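Long-range contacts in putative citrate lyase (PDB 3QQW), which probably acts as a magnesium-dependent lyase on citramalyl-CoA or a related acyl-CoA thioester, using a TIM-barrel domain of the HpcH/HpaI aldolase and citrate lyase family: residues I103-A108 and D135-A140; A85-H90 and G110-I115; G62-H67 and H94-Q99. One frame throughout, in Å; residues are numbered along the deposited sequence.

All three contacts belong to neighbouring beta-alpha units of one TIM barrel. Contact 2 is the inner one, its centre about 11 Å from the centre of the chain, and it holds Arg88, a predicted substrate-binding residue; the side chains of Ile89 and of Glu153, a predicted magnesium and substrate ligand, are about 10 Å apart. Contacts 1 and 3 lie in the helical layer and share helix 97-107. Contact 1 is centred about 11 Å from contact 2, which it meets where Val105 CG2 packs on Ile115 CD1 at 3.7 Å. Contact 3, about 15 Å from either, reaches contact 2 through His90 CE1, 3.7 Å from Glu64 CG.

Contact 1: residues I103-A108 and D135-A140; sequences IIVNGA and DVAKRA
Both valines hold CG1 anti to the backbone N, Val105 with chi1 174° and Val136 nearly the same, and in each case this sends the methyl into the gap between helix 97-107 and helix 123-139. Val136 CG1 lies 3.7 Å from Val105 CB. Val105 CG1 slips past it and settles on the backbone of the other helix, 3.7 Å from Ala137 CA. The methyl of Ala140 closes the C-terminal end of this apolar patch, with its CB 4.2 Å from Val105 CG1.

Asn106 covers the outer margin. Its CG stands anti to the carbonyl carbon, chi1 -68°, and the side chain crosses that of Val136 at about a right angle, so that ND2 lies 3.8 Å from Val136 CG1 while OD1 is 3.5 Å from Ala140 CB. A water donates to Asn106 OD1 at 2.5 Å and also to Val136 O at 3.0 Å, making a polar bridge beside the valines. ND2 has a weak hydrogen bond to Asp102 O, one turn back in its own helix.

The short helical segments run 24° from parallel with their axes 9.1 Å apart. Val105 also touches Leu112, in the connection leading to strand 115-117. Near-parallel packing of consecutive helices, outside the strands, is the outer layer of a TIM barrel.

Contact 2: residues A85-H90 and G110-I115; sequences AGARIH and GRLAYI
From CB, the side chain of Tyr114 leaves in the crowded position between the backbone N and the carbonyl carbon, chi1 54°, and this folds the ring back over strand 85-88. CG and CD1 come over Gly86 CA first; CE1 and CZ then pass it at 3.7 Å each, and CE2 leans toward Gly86 N. Gly86 CA sits over the centre of the ring, 3.7 Å from the centroid and 11° off the normal, a CH-pi contact. Having no side chain, Gly86 meets the ring face this closely with its bare CA. At the tip, OH hydrogen-bonds to Thr52 OG1, while the ring stacks with His149.

The backbone joins the two segments on the same level. Ala87 N donates to Tyr114 O at 3.1 Å, in the carbonyl plane, and Ala87 pairs with Ile115 in a parallel bridge. Earlier, Ala113 N donates to Ala85 O at 3.2 Å from above the carbonyl plane. A water also donates to Ala85 O and to Arg111 O. Beyond the bridge, Ile89 CG2 meets Ile115 CG2 at 3.8 Å.

Ala85 O thus accepts two bonds, and Tyr114 is held at its carbonyl, ring and hydroxyl. This ties strand 85-88 to the chain entering strand 115-117, next to Arg88, a predicted substrate-binding residue that makes a salt bridge to Asp54; the carboxylate would probably keep the guanidinium charged.

Contact 3: residues G62-H67 and H94-Q99; sequences GQEREH and HPAWRQ
Two helix beginnings meet here, those of helix 64-76 and helix 97-107, each following a strand of the barrel through a loop. Glu64 leans across with CG anti to the carbonyl carbon, and its chain bends at chi2, 90°. The methylene part does the packing: Glu64 CG lies 3.9 Å from Ala96 CB, and Glu64 CB is equally near that methyl. Past the bend the carboxylate turns to the edge of the His94 ring, where Glu64 OE2 lies 4.0 Å from His94 CE1, with the carboxylate and ring planes 48° apart. The acid oxygen is thus near the imidazole without pairing with it directly.

His94 itself is fixed by a capping bond. With CG anti to the backbone N (chi1 -164°), its ND1 accepts from Ala96 N at 3.0 Å, the ring standing at the start of a type I turn, His94 to Trp97, that leads into the helix. Because ND1 serves as acceptor, a proton on the neutral ring would be on NE2. Pro95 CD lies over one face of the imidazole, toward its rim, and the ring also stacks with that of His90. The helices entered here are successive members of the barrel's outer layer, and His94 comes about 10 Å, side chain to side chain, from Arg88, a predicted substrate-binding residue.

Farther along, Gln99 reaches out in an extended chain, CG anti to the backbone N, and crosses Arg65 at about a right angle. Gln99 OE1 rests 3.6 Å from Arg65 CB. A water in the plane of the guanidinium accepts from Arg65 NE at 3.1 Å and, weakly, from Gln99 NE2. Arg65 NH1 turns instead to Glu69, one turn on, in a salt bridge.

Contact 1: residues I103-A108 and D135-A140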
ATOM      1  N   ILE C 103     -38.029  -8.732  -2.170  1.00 43.99           N
ATOM      2  CA  ILE C 103     -38.510 -10.106  -1.998  1.00 43.38           C
ATOM      3  C   ILE C 103     -37.874 -10.800  -0.786  1.00 44.28           C
ATOM      4  O   ILE C 103     -38.598 -11.386   0.016  1.00 42.73           O
ATOM      5  CB  ILE C 103     -38.308 -10.945  -3.302  1.00 45.65           C
ATOM      6  CG1 ILE C 103     -39.163 -10.376  -4.473  1.00 47.09           C
ATOM      7  CG2 ILE C 103     -38.633 -12.411  -3.055  1.00 42.94           C
ATOM      8  CD1 ILE C 103     -38.744 -10.917  -5.844  1.00 53.06           C
ATOM      9  N   ILE C 104     -36.535 -10.747  -0.672  1.00 40.35           N
ATOM     10  CA  ILE C 104     -35.831 -11.447   0.398  1.00 38.77           C
ATOM     11  C   ILE C 104     -36.070 -10.786   1.773  1.00 42.75           C
ATOM     12  O   ILE C 104     -36.403 -11.493   2.710  1.00 43.26           O
ATOM     13  CB  ILE C 104     -34.331 -11.654   0.071  1.00 39.27           C
ATOM     14  CG1 ILE C 104     -34.202 -12.540  -1.193  1.00 39.59           C
ATOM     15  CG2 ILE C 104     -33.582 -12.303   1.263  1.00 36.44           C
ATOM     16  CD1 ILE C 104     -32.854 -12.481  -1.902  1.00 41.91           C
ATOM     17  N   VAL C 105     -35.963  -9.474   1.892  1.00 40.51           N
ATOM     18  CA  VAL C 105     -36.150  -8.840   3.193  1.00 40.14           C
ATOM     19  C   VAL C 105     -37.598  -9.012   3.667  1.00 45.21           C
ATOM     20  O   VAL C 105     -37.795  -9.470   4.798  1.00 46.69           O
ATOM     21  CB  VAL C 105     -35.674  -7.363   3.238  1.00 42.24           C
ATOM     22  CG1 VAL C 105     -36.043  -6.717   4.577  1.00 42.58           C
ATOM     23  CG2 VAL C 105     -34.157  -7.266   3.008  1.00 39.30           C
ATOM     24  N   ASN C 106     -38.590  -8.749   2.793  1.00 40.74           N
ATOM     25  CA  ASN C 106     -39.988  -8.889   3.181  1.00 41.38           C
ATOM     26  C   ASN C 106     -40.394 -10.343   3.399  1.00 42.66           C
ATOM     27  O   ASN C 106     -41.315 -10.609   4.190  1.00 41.69           O
ATOM     28  CB  ASN C 106     -40.914  -8.221   2.175  1.00 42.50           C
ATOM     29  CG  ASN C 106     -40.774  -6.720   2.168  1.00 62.02           C
ATOM     30  OD1 ASN C 106     -40.888  -6.060   3.199  1.00 62.31           O
ATOM     31  ND2 ASN C 106     -40.524  -6.144   1.001  1.00 46.95           N
ATOM     32  N   GLY C 107     -39.652 -11.255   2.775  1.00 38.00           N
ATOM     33  CA  GLY C 107     -39.969 -12.666   2.819  1.00 38.51           C
ATOM     34  C   GLY C 107     -39.276 -13.518   3.850  1.00 47.96           C
ATOM     35  O   GLY C 107     -39.815 -14.561   4.223  1.00 48.82           O
ATOM     36  N   ALA C 108     -38.088 -13.112   4.314  1.00 47.62           N
ATOM     37  CA  ALA C 108     -37.271 -13.941   5.205  1.00 48.22           C
ATOM     38  C   ALA C 108     -37.860 -14.222   6.593  1.00 57.65           C
ATOM     39  O   ALA C 108     -37.198 -14.896   7.384  1.00 59.14           O
ATOM     40  CB  ALA C 108     -35.900 -13.318   5.365  1.00 48.35           C
ATOM     41  N   ASP C 135     -34.205   0.864   4.342  1.00 49.17           N
ATOM     42  CA  ASP C 135     -35.580   1.302   4.112  1.00 50.42           C
ATOM     43  C   ASP C 135     -36.538   0.118   4.092  1.00 49.96           C
ATOM     44  O   ASP C 135     -37.577   0.140   4.764  1.00 49.58           O
ATOM     45  CB  ASP C 135     -35.692   2.086   2.794  1.00 54.58           C
ATOM     46  CG  ASP C 135     -35.031   3.442   2.766  1.00 69.31           C
ATOM     47  OD1 ASP C 135     -34.767   3.995   3.859  1.00 71.88           O
ATOM     48  OD2 ASP C 135     -34.803   3.963   1.647  1.00 74.72           O
ATOM     49  N   VAL C 136     -36.172  -0.929   3.348  1.00 45.55           N
ATOM     50  CA  VAL C 136     -36.971  -2.158   3.209  1.00 44.28           C
ATOM     51  C   VAL C 136     -37.027  -2.897   4.579  1.00 47.33           C
ATOM     52  O   VAL C 136     -38.115  -3.333   4.989  1.00 46.48           O
ATOM     53  CB  VAL C 136     -36.471  -3.062   2.039  1.00 44.52           C
ATOM     54  CG1 VAL C 136     -37.357  -4.288   1.909  1.00 43.40           C
ATOM     55  CG2 VAL C 136     -36.455  -2.290   0.711  1.00 44.66           C
ATOM     56  N   ALA C 137     -35.864  -2.981   5.300  1.00 43.14           N
ATOM     57  CA  ALA C 137     -35.797  -3.642   6.615  1.00 43.53           C
ATOM     58  C   ALA C 137     -36.759  -3.006   7.628  1.00 49.69           C
ATOM     59  O   ALA C 137     -37.576  -3.716   8.208  1.00 50.70           O
ATOM     60  CB  ALA C 137     -34.379  -3.628   7.149  1.00 43.53           C
ATOM     61  N   LYS C 138     -36.721  -1.667   7.768  1.00 47.34           N
ATOM     62  CA  LYS C 138     -37.599  -0.912   8.662  1.00 48.39           C
ATOM     63  C   LYS C 138     -39.083  -1.096   8.256  1.00 54.91           C
ATOM     64  O   LYS C 138     -39.896  -1.390   9.139  1.00 57.54           O
ATOM     65  CB  LYS C 138     -37.192   0.573   8.705  1.00 50.23           C
ATOM     66  N   ARG C 139     -39.436  -0.997   6.940  1.00 50.81           N
ATOM     67  CA  ARG C 139     -40.826  -1.189   6.472  1.00 51.75           C
ATOM     68  C   ARG C 139     -41.327  -2.630   6.717  1.00 55.79           C
ATOM     69  O   ARG C 139     -42.528  -2.851   6.848  1.00 57.73           O
ATOM     70  CB  ARG C 139     -40.972  -0.867   4.986  1.00 53.77           C
ATOM     71  CG  ARG C 139     -40.940   0.604   4.617  1.00 69.75           C
ATOM     72  CD  ARG C 139     -41.089   0.765   3.118  1.00 83.12           C
ATOM     73  NE  ARG C 139     -40.249   1.851   2.614  1.00 99.34           N
ATOM     74  CZ  ARG C 139     -39.365   1.731   1.626  1.00108.89           C
ATOM     75  NH1 ARG C 139     -39.200   0.568   1.007  1.00 83.75           N
ATOM     76  NH2 ARG C 139     -38.655   2.779   1.235  1.00100.77           N
ATOM     77  N   ALA C 140     -40.409  -3.599   6.786  1.00 50.43           N
ATOM     78  CA  ALA C 140     -40.729  -5.006   7.058  1.00 49.08           C
ATOM     79  C   ALA C 140     -40.871  -5.283   8.568  1.00 54.25           C
ATOM     80  O   ALA C 140     -41.147  -6.412   8.975  1.00 53.82           O
ATOM     81  CB  ALA C 140     -39.653  -5.902   6.471  1.00 46.91           C
TER
HETATM   82  O   HOH W   1     -40.721  -3.624   3.493  1.00 45.57           O

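Contact 2: residues A85-H90 and G110-I115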
ATOM      1  N   ALA C  85     -28.374 -18.107   7.618  1.00 32.41           N
ATOM      2  CA  ALA C  85     -28.566 -18.137   6.186  1.00 32.77           C
ATOM      3  C   ALA C  85     -28.805 -16.711   5.671  1.00 38.13           C
ATOM      4  O   ALA C  85     -29.767 -16.050   6.068  1.00 35.76           O
ATOM      5  CB  ALA C  85     -29.745 -19.042   5.854  1.00 33.88           C
ATOM      6  N   GLY C  86     -27.858 -16.224   4.871  1.00 36.39           N
ATOM      7  CA  GLY C  86     -27.912 -14.912   4.233  1.00 35.49           C
ATOM      8  C   GLY C  86     -28.156 -15.080   2.746  1.00 39.63           C
ATOM      9  O   GLY C  86     -28.322 -16.205   2.262  1.00 39.87           O
ATOM     10  N   ALA C  87     -28.165 -13.980   2.001  1.00 35.39           N
ATOM     11  CA  ALA C  87     -28.390 -14.052   0.562  1.00 34.38           C
ATOM     12  C   ALA C  87     -27.487 -13.116  -0.199  1.00 38.31           C
ATOM     13  O   ALA C  87     -27.255 -11.998   0.237  1.00 39.50           O
ATOM     14  CB  ALA C  87     -29.841 -13.733   0.236  1.00 35.47           C
ATOM     15  N   ARG C  88     -27.002 -13.552  -1.353  1.00 35.76           N
ATOM     16  CA  ARG C  88     -26.241 -12.674  -2.230  1.00 35.53           C
ATOM     17  C   ARG C  88     -27.209 -12.209  -3.286  1.00 41.61           C
ATOM     18  O   ARG C  88     -27.718 -13.021  -4.044  1.00 42.08           O
ATOM     19  CB  ARG C  88     -24.973 -13.326  -2.846  1.00 33.31           C
ATOM     20  CG  ARG C  88     -24.390 -12.410  -3.924  1.00 39.50           C
ATOM     21  CD  ARG C  88     -22.987 -12.660  -4.402  1.00 38.94           C
ATOM     22  NE  ARG C  88     -22.781 -14.003  -4.931  1.00 37.40           N
ATOM     23  CZ  ARG C  88     -21.595 -14.484  -5.310  1.00 59.42           C
ATOM     24  NH1 ARG C  88     -20.513 -13.706  -5.288  1.00 38.87           N
ATOM     25  NH2 ARG C  88     -21.488 -15.737  -5.748  1.00 48.42           N
ATOM     26  N   ILE C  89     -27.473 -10.907  -3.326  1.00 37.47           N
ATOM     27  CA  ILE C  89     -28.339 -10.276  -4.306  1.00 36.48           C
ATOM     28  C   ILE C  89     -27.488  -9.952  -5.533  1.00 38.41           C
ATOM     29  O   ILE C  89     -26.290 -10.140  -5.499  1.00 37.60           O
ATOM     30  CB  ILE C  89     -28.996  -9.010  -3.650  1.00 39.93           C
ATOM     31  CG1 ILE C  89     -27.917  -7.909  -3.315  1.00 38.89           C
ATOM     32  CG2 ILE C  89     -29.811  -9.435  -2.389  1.00 38.64           C
ATOM     33  CD1 ILE C  89     -28.441  -6.530  -2.946  1.00 36.94           C
ATOM     34  N   HIS C  90     -28.087  -9.444  -6.590  1.00 35.89           N
ATOM     35  CA  HIS C  90     -27.404  -9.019  -7.803  1.00 35.56           C
ATOM     36  C   HIS C  90     -26.620  -7.701  -7.555  1.00 41.40           C
ATOM     37  O   HIS C  90     -26.889  -6.993  -6.585  1.00 41.07           O
ATOM     38  CB  HIS C  90     -28.435  -8.851  -8.945  1.00 37.50           C
ATOM     39  CG  HIS C  90     -28.965 -10.167  -9.451  1.00 41.29           C
ATOM     40  ND1 HIS C  90     -30.081 -10.778  -8.871  1.00 43.03           N
ATOM     41  CD2 HIS C  90     -28.493 -10.973 -10.429  1.00 42.50           C
ATOM     42  CE1 HIS C  90     -30.262 -11.902  -9.540  1.00 42.33           C
ATOM     43  NE2 HIS C  90     -29.335 -12.054 -10.494  1.00 43.07           N
ATOM     44  N   GLY C 110     -37.980 -12.436   9.132  1.00 53.58           N
ATOM     45  CA  GLY C 110     -37.063 -11.877  10.126  1.00 52.03           C
ATOM     46  C   GLY C 110     -35.857 -12.749  10.454  1.00 50.62           C
ATOM     47  O   GLY C 110     -35.125 -12.476  11.406  1.00 50.01           O
ATOM     48  N   ARG C 111     -35.643 -13.808   9.672  1.00 43.44           N
ATOM     49  CA  ARG C 111     -34.554 -14.750   9.910  1.00 40.86           C
ATOM     50  C   ARG C 111     -33.306 -14.440   9.068  1.00 41.41           C
ATOM     51  O   ARG C 111     -32.266 -15.038   9.323  1.00 42.18           O
ATOM     52  CB  ARG C 111     -35.028 -16.195   9.680  1.00 40.76           C
ATOM     53  CG  ARG C 111     -36.150 -16.620  10.667  1.00 46.58           C
ATOM     54  CD  ARG C 111     -36.526 -18.098  10.585  1.00 62.37           C
ATOM     55  NE  ARG C 111     -35.545 -19.078  11.062  1.00 64.27           N
ATOM     56  CZ  ARG C 111     -34.667 -18.919  12.059  1.00 79.54           C
ATOM     57  NH1 ARG C 111     -34.574 -17.757  12.701  1.00 68.14           N
ATOM     58  NH2 ARG C 111     -33.868 -19.916  12.412  1.00 57.76           N
ATOM     59  N   LEU C 112     -33.378 -13.469   8.130  1.00 35.89           N
ATOM     60  CA  LEU C 112     -32.265 -13.094   7.252  1.00 34.95           C
ATOM     61  C   LEU C 112     -31.039 -12.681   8.057  1.00 39.44           C
ATOM     62  O   LEU C 112     -31.115 -11.748   8.854  1.00 39.92           O
ATOM     63  CB  LEU C 112     -32.698 -11.983   6.297  1.00 35.21           C
ATOM     64  CG  LEU C 112     -31.714 -11.569   5.175  1.00 38.34           C
ATOM     65  CD1 LEU C 112     -31.391 -12.723   4.221  1.00 35.34           C
ATOM     66  CD2 LEU C 112     -32.278 -10.413   4.417  1.00 40.08           C
ATOM     67  N   ALA C 113     -29.924 -13.425   7.895  1.00 34.34           N
ATOM     68  CA  ALA C 113     -28.705 -13.198   8.661  1.00 32.81           C
ATOM     69  C   ALA C 113     -27.907 -12.000   8.120  1.00 36.18           C
ATOM     70  O   ALA C 113     -27.313 -11.257   8.908  1.00 37.52           O
ATOM     71  CB  ALA C 113     -27.839 -14.449   8.650  1.00 32.79           C
ATOM     72  N   TYR C 114     -27.876 -11.834   6.785  1.00 29.14           N
ATOM     73  CA  TYR C 114     -27.131 -10.787   6.090  1.00 28.86           C
ATOM     74  C   TYR C 114     -27.472 -10.751   4.611  1.00 36.60           C
ATOM     75  O   TYR C 114     -28.044 -11.707   4.070  1.00 35.68           O
ATOM     76  CB  TYR C 114     -25.594 -10.980   6.242  1.00 27.72           C
ATOM     77  CG  TYR C 114     -25.116 -12.342   5.821  1.00 27.26           C
ATOM     78  CD1 TYR C 114     -24.772 -12.605   4.494  1.00 29.03           C
ATOM     79  CD2 TYR C 114     -24.999 -13.377   6.745  1.00 27.97           C
ATOM     80  CE1 TYR C 114     -24.358 -13.877   4.092  1.00 27.91           C
ATOM     81  CE2 TYR C 114     -24.600 -14.653   6.352  1.00 27.53           C
ATOM     82  CZ  TYR C 114     -24.281 -14.897   5.026  1.00 31.68           C
ATOM     83  OH  TYR C 114     -23.853 -16.149   4.652  1.00 33.21           O
ATOM     84  N   ILE C 115     -27.047  -9.666   3.947  1.00 33.69           N
ATOM     85  CA  ILE C 115     -27.149  -9.520   2.504  1.00 32.83           C
ATOM     86  C   ILE C 115     -25.732  -9.301   1.995  1.00 36.96           C
ATOM     87  O   ILE C 115     -25.000  -8.452   2.510  1.00 36.22           O
ATOM     88  CB  ILE C 115     -28.135  -8.403   2.062  1.00 36.15           C
ATOM     89  CG1 ILE C 115     -29.576  -8.878   2.253  1.00 36.19           C
ATOM     90  CG2 ILE C 115     -27.891  -7.966   0.606  1.00 36.39           C
ATOM     91  CD1 ILE C 115     -30.533  -7.790   2.284  1.00 35.96           C
TER
HETATM   92  O   HOH W   2     -31.162 -17.012   8.134  1.00 37.90           O

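Contact 3: residues G62-H67 and H94-Q99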
ATOM      1  N   GLY C  62     -34.152 -14.993 -16.785  1.00 89.26           N
ATOM      2  CA  GLY C  62     -35.274 -14.140 -16.404  1.00 87.12           C
ATOM      3  C   GLY C  62     -36.093 -14.723 -15.272  1.00 83.56           C
ATOM      4  O   GLY C  62     -37.302 -14.492 -15.194  1.00 84.57           O
ATOM      5  N   GLN C  63     -35.430 -15.491 -14.397  1.00 72.80           N
ATOM      6  CA  GLN C  63     -36.017 -16.175 -13.252  1.00 69.25           C
ATOM      7  C   GLN C  63     -35.663 -15.476 -11.927  1.00 66.07           C
ATOM      8  O   GLN C  63     -35.828 -16.081 -10.867  1.00 64.98           O
ATOM      9  CB  GLN C  63     -35.492 -17.621 -13.230  1.00 70.65           C
ATOM     10  CG  GLN C  63     -36.374 -18.682 -13.875  1.00 92.55           C
ATOM     11  CD  GLN C  63     -36.960 -18.315 -15.206  1.00127.46           C
ATOM     12  OE1 GLN C  63     -36.290 -18.369 -16.243  1.00128.78           O
ATOM     13  NE2 GLN C  63     -38.240 -17.961 -15.204  1.00123.66           N
ATOM     14  N   GLU C  64     -35.192 -14.210 -11.978  1.00 58.50           N
ATOM     15  CA  GLU C  64     -34.721 -13.454 -10.809  1.00 54.99           C
ATOM     16  C   GLU C  64     -35.755 -13.360  -9.708  1.00 54.42           C
ATOM     17  O   GLU C  64     -35.393 -13.591  -8.560  1.00 54.21           O
ATOM     18  CB  GLU C  64     -34.223 -12.038 -11.184  1.00 56.39           C
ATOM     19  CG  GLU C  64     -32.954 -12.035 -12.019  1.00 58.10           C
ATOM     20  CD  GLU C  64     -33.168 -12.082 -13.519  1.00 66.46           C
ATOM     21  OE1 GLU C  64     -34.338 -12.047 -13.963  1.00 58.72           O
ATOM     22  OE2 GLU C  64     -32.155 -12.113 -14.254  1.00 67.11           O
ATOM     23  N   ARG C  65     -37.020 -13.029 -10.034  1.00 49.43           N
ATOM     24  CA  ARG C  65     -38.107 -12.954  -9.047  1.00 47.61           C
ATOM     25  C   ARG C  65     -38.362 -14.345  -8.435  1.00 50.59           C
ATOM     26  O   ARG C  65     -38.345 -14.480  -7.214  1.00 50.70           O
ATOM     27  CB  ARG C  65     -39.392 -12.390  -9.674  1.00 46.16           C
ATOM     28  CG  ARG C  65     -40.655 -12.704  -8.855  1.00 48.41           C
ATOM     29  CD  ARG C  65     -41.879 -11.870  -9.203  1.00 49.63           C
ATOM     30  NE  ARG C  65     -41.704 -10.456  -8.853  1.00 61.44           N
ATOM     31  CZ  ARG C  65     -41.901  -9.936  -7.641  1.00 72.59           C
ATOM     32  NH1 ARG C  65     -42.297 -10.714  -6.630  1.00 52.06           N
ATOM     33  NH2 ARG C  65     -41.697  -8.639  -7.426  1.00 50.55           N
ATOM     34  N   GLU C  66     -38.552 -15.369  -9.288  1.00 46.26           N
ATOM     35  CA  GLU C  66     -38.805 -16.747  -8.901  1.00 46.13           C
ATOM     36  C   GLU C  66     -37.701 -17.295  -7.958  1.00 49.05           C
ATOM     37  O   GLU C  66     -38.016 -17.951  -6.956  1.00 49.55           O
ATOM     38  CB  GLU C  66     -38.913 -17.601 -10.171  1.00 49.61           C
ATOM     39  CG  GLU C  66     -39.287 -19.058  -9.946  1.00 63.88           C
ATOM     40  CD  GLU C  66     -39.168 -19.968 -11.157  1.00 84.17           C
ATOM     41  OE1 GLU C  66     -39.145 -19.457 -12.303  1.00 72.19           O
ATOM     42  OE2 GLU C  66     -39.109 -21.203 -10.950  1.00 78.24           O
ATOM     43  N   HIS C  67     -36.428 -17.014  -8.278  1.00 42.78           N
ATOM     44  CA  HIS C  67     -35.276 -17.456  -7.507  1.00 39.67           C
ATOM     45  C   HIS C  67     -35.201 -16.753  -6.172  1.00 43.99           C
ATOM     46  O   HIS C  67     -34.936 -17.425  -5.163  1.00 44.50           O
ATOM     47  CB  HIS C  67     -33.990 -17.244  -8.284  1.00 39.42           C
ATOM     48  CG  HIS C  67     -32.864 -18.051  -7.736  1.00 41.34           C
ATOM     49  ND1 HIS C  67     -32.050 -17.568  -6.709  1.00 41.55           N
ATOM     50  CD2 HIS C  67     -32.438 -19.283  -8.089  1.00 42.52           C
ATOM     51  CE1 HIS C  67     -31.181 -18.529  -6.467  1.00 39.85           C
ATOM     52  NE2 HIS C  67     -31.356 -19.567  -7.292  1.00 41.16           N
ATOM     53  N   HIS C  94     -27.131  -4.145 -11.803  1.00 46.16           N
ATOM     54  CA  HIS C  94     -28.090  -5.113 -12.270  1.00 46.15           C
ATOM     55  C   HIS C  94     -29.509  -4.597 -12.048  1.00 51.05           C
ATOM     56  O   HIS C  94     -29.762  -3.993 -11.001  1.00 49.57           O
ATOM     57  CB  HIS C  94     -27.875  -6.456 -11.574  1.00 45.23           C
ATOM     58  CG  HIS C  94     -28.570  -7.587 -12.264  1.00 49.95           C
ATOM     59  ND1 HIS C  94     -29.887  -7.907 -11.979  1.00 52.38           N
ATOM     60  CD2 HIS C  94     -28.121  -8.419 -13.232  1.00 52.67           C
ATOM     61  CE1 HIS C  94     -30.203  -8.906 -12.789  1.00 52.72           C
ATOM     62  NE2 HIS C  94     -29.176  -9.245 -13.565  1.00 53.53           N
ATOM     63  N   PRO C  95     -30.450  -4.827 -13.015  1.00 49.65           N
ATOM     64  CA  PRO C  95     -31.832  -4.323 -12.841  1.00 50.09           C
ATOM     65  C   PRO C  95     -32.677  -5.048 -11.777  1.00 52.95           C
ATOM     66  O   PRO C  95     -33.754  -4.557 -11.435  1.00 54.37           O
ATOM     67  CB  PRO C  95     -32.456  -4.520 -14.231  1.00 53.87           C
ATOM     68  CG  PRO C  95     -31.663  -5.579 -14.885  1.00 57.57           C
ATOM     69  CD  PRO C  95     -30.270  -5.458 -14.349  1.00 52.14           C
ATOM     70  N   ALA C  96     -32.204  -6.184 -11.233  1.00 46.34           N
ATOM     71  CA  ALA C  96     -32.981  -6.954 -10.264  1.00 43.88           C
ATOM     72  C   ALA C  96     -32.526  -6.778  -8.799  1.00 44.95           C
ATOM     73  O   ALA C  96     -33.178  -7.345  -7.925  1.00 44.09           O
ATOM     74  CB  ALA C  96     -32.942  -8.435 -10.640  1.00 43.68           C
ATOM     75  N   TRP C  97     -31.481  -5.991  -8.517  1.00 40.60           N
ATOM     76  CA  TRP C  97     -30.963  -5.921  -7.142  1.00 39.99           C
ATOM     77  C   TRP C  97     -31.994  -5.407  -6.118  1.00 42.52           C
ATOM     78  O   TRP C  97     -32.087  -5.994  -5.047  1.00 40.04           O
ATOM     79  CB  TRP C  97     -29.609  -5.154  -7.027  1.00 37.83           C
ATOM     80  CG  TRP C  97     -29.663  -3.650  -7.019  1.00 39.92           C
ATOM     81  CD1 TRP C  97     -29.350  -2.820  -8.055  1.00 43.74           C
ATOM     82  CD2 TRP C  97     -29.876  -2.798  -5.875  1.00 40.13           C
ATOM     83  NE1 TRP C  97     -29.403  -1.511  -7.645  1.00 43.47           N
ATOM     84  CE2 TRP C  97     -29.734  -1.464  -6.317  1.00 44.84           C
ATOM     85  CE3 TRP C  97     -30.218  -3.035  -4.524  1.00 41.12           C
ATOM     86  CZ2 TRP C  97     -29.926  -0.359  -5.463  1.00 45.70           C
ATOM     87  CZ3 TRP C  97     -30.436  -1.938  -3.688  1.00 43.91           C
ATOM     88  CH2 TRP C  97     -30.287  -0.621  -4.157  1.00 46.04           C
ATOM     89  N   ARG C  98     -32.771  -4.361  -6.448  1.00 41.29           N
ATOM     90  CA  ARG C  98     -33.793  -3.804  -5.543  1.00 42.16           C
ATOM     91  C   ARG C  98     -34.915  -4.808  -5.315  1.00 46.32           C
ATOM     92  O   ARG C  98     -35.349  -4.995  -4.179  1.00 46.39           O
ATOM     93  CB  ARG C  98     -34.370  -2.496  -6.110  1.00 43.96           C
ATOM     94  CG  ARG C  98     -33.425  -1.334  -5.963  1.00 50.15           C
ATOM     95  CD  ARG C  98     -34.049  -0.084  -6.524  1.00 52.82           C
ATOM     96  NE  ARG C  98     -33.446   1.098  -5.926  1.00 49.03           N
ATOM     97  CZ  ARG C  98     -32.480   1.814  -6.490  1.00 64.88           C
ATOM     98  NH1 ARG C  98     -32.009   1.476  -7.688  1.00 45.14           N
ATOM     99  NH2 ARG C  98     -31.979   2.874  -5.866  1.00 50.17           N
ATOM    100  N   GLN C  99     -35.340  -5.489  -6.398  1.00 43.88           N
ATOM    101  CA  GLN C  99     -36.354  -6.542  -6.377  1.00 43.95           C
ATOM    102  C   GLN C  99     -35.889  -7.700  -5.482  1.00 45.52           C
ATOM    103  O   GLN C  99     -36.689  -8.194  -4.695  1.00 46.49           O
ATOM    104  CB  GLN C  99     -36.657  -7.018  -7.801  1.00 45.96           C
ATOM    105  CG  GLN C  99     -37.770  -8.058  -7.885  1.00 44.06           C
ATOM    106  CD  GLN C  99     -38.009  -8.474  -9.306  1.00 58.29           C
ATOM    107  OE1 GLN C  99     -37.364  -9.396  -9.817  1.00 44.58           O
ATOM    108  NE2 GLN C  99     -38.925  -7.785  -9.977  1.00 55.05           N
TER
HETATM  109  O   HOH W   3     -41.060  -9.358 -11.709  1.00 56.99           O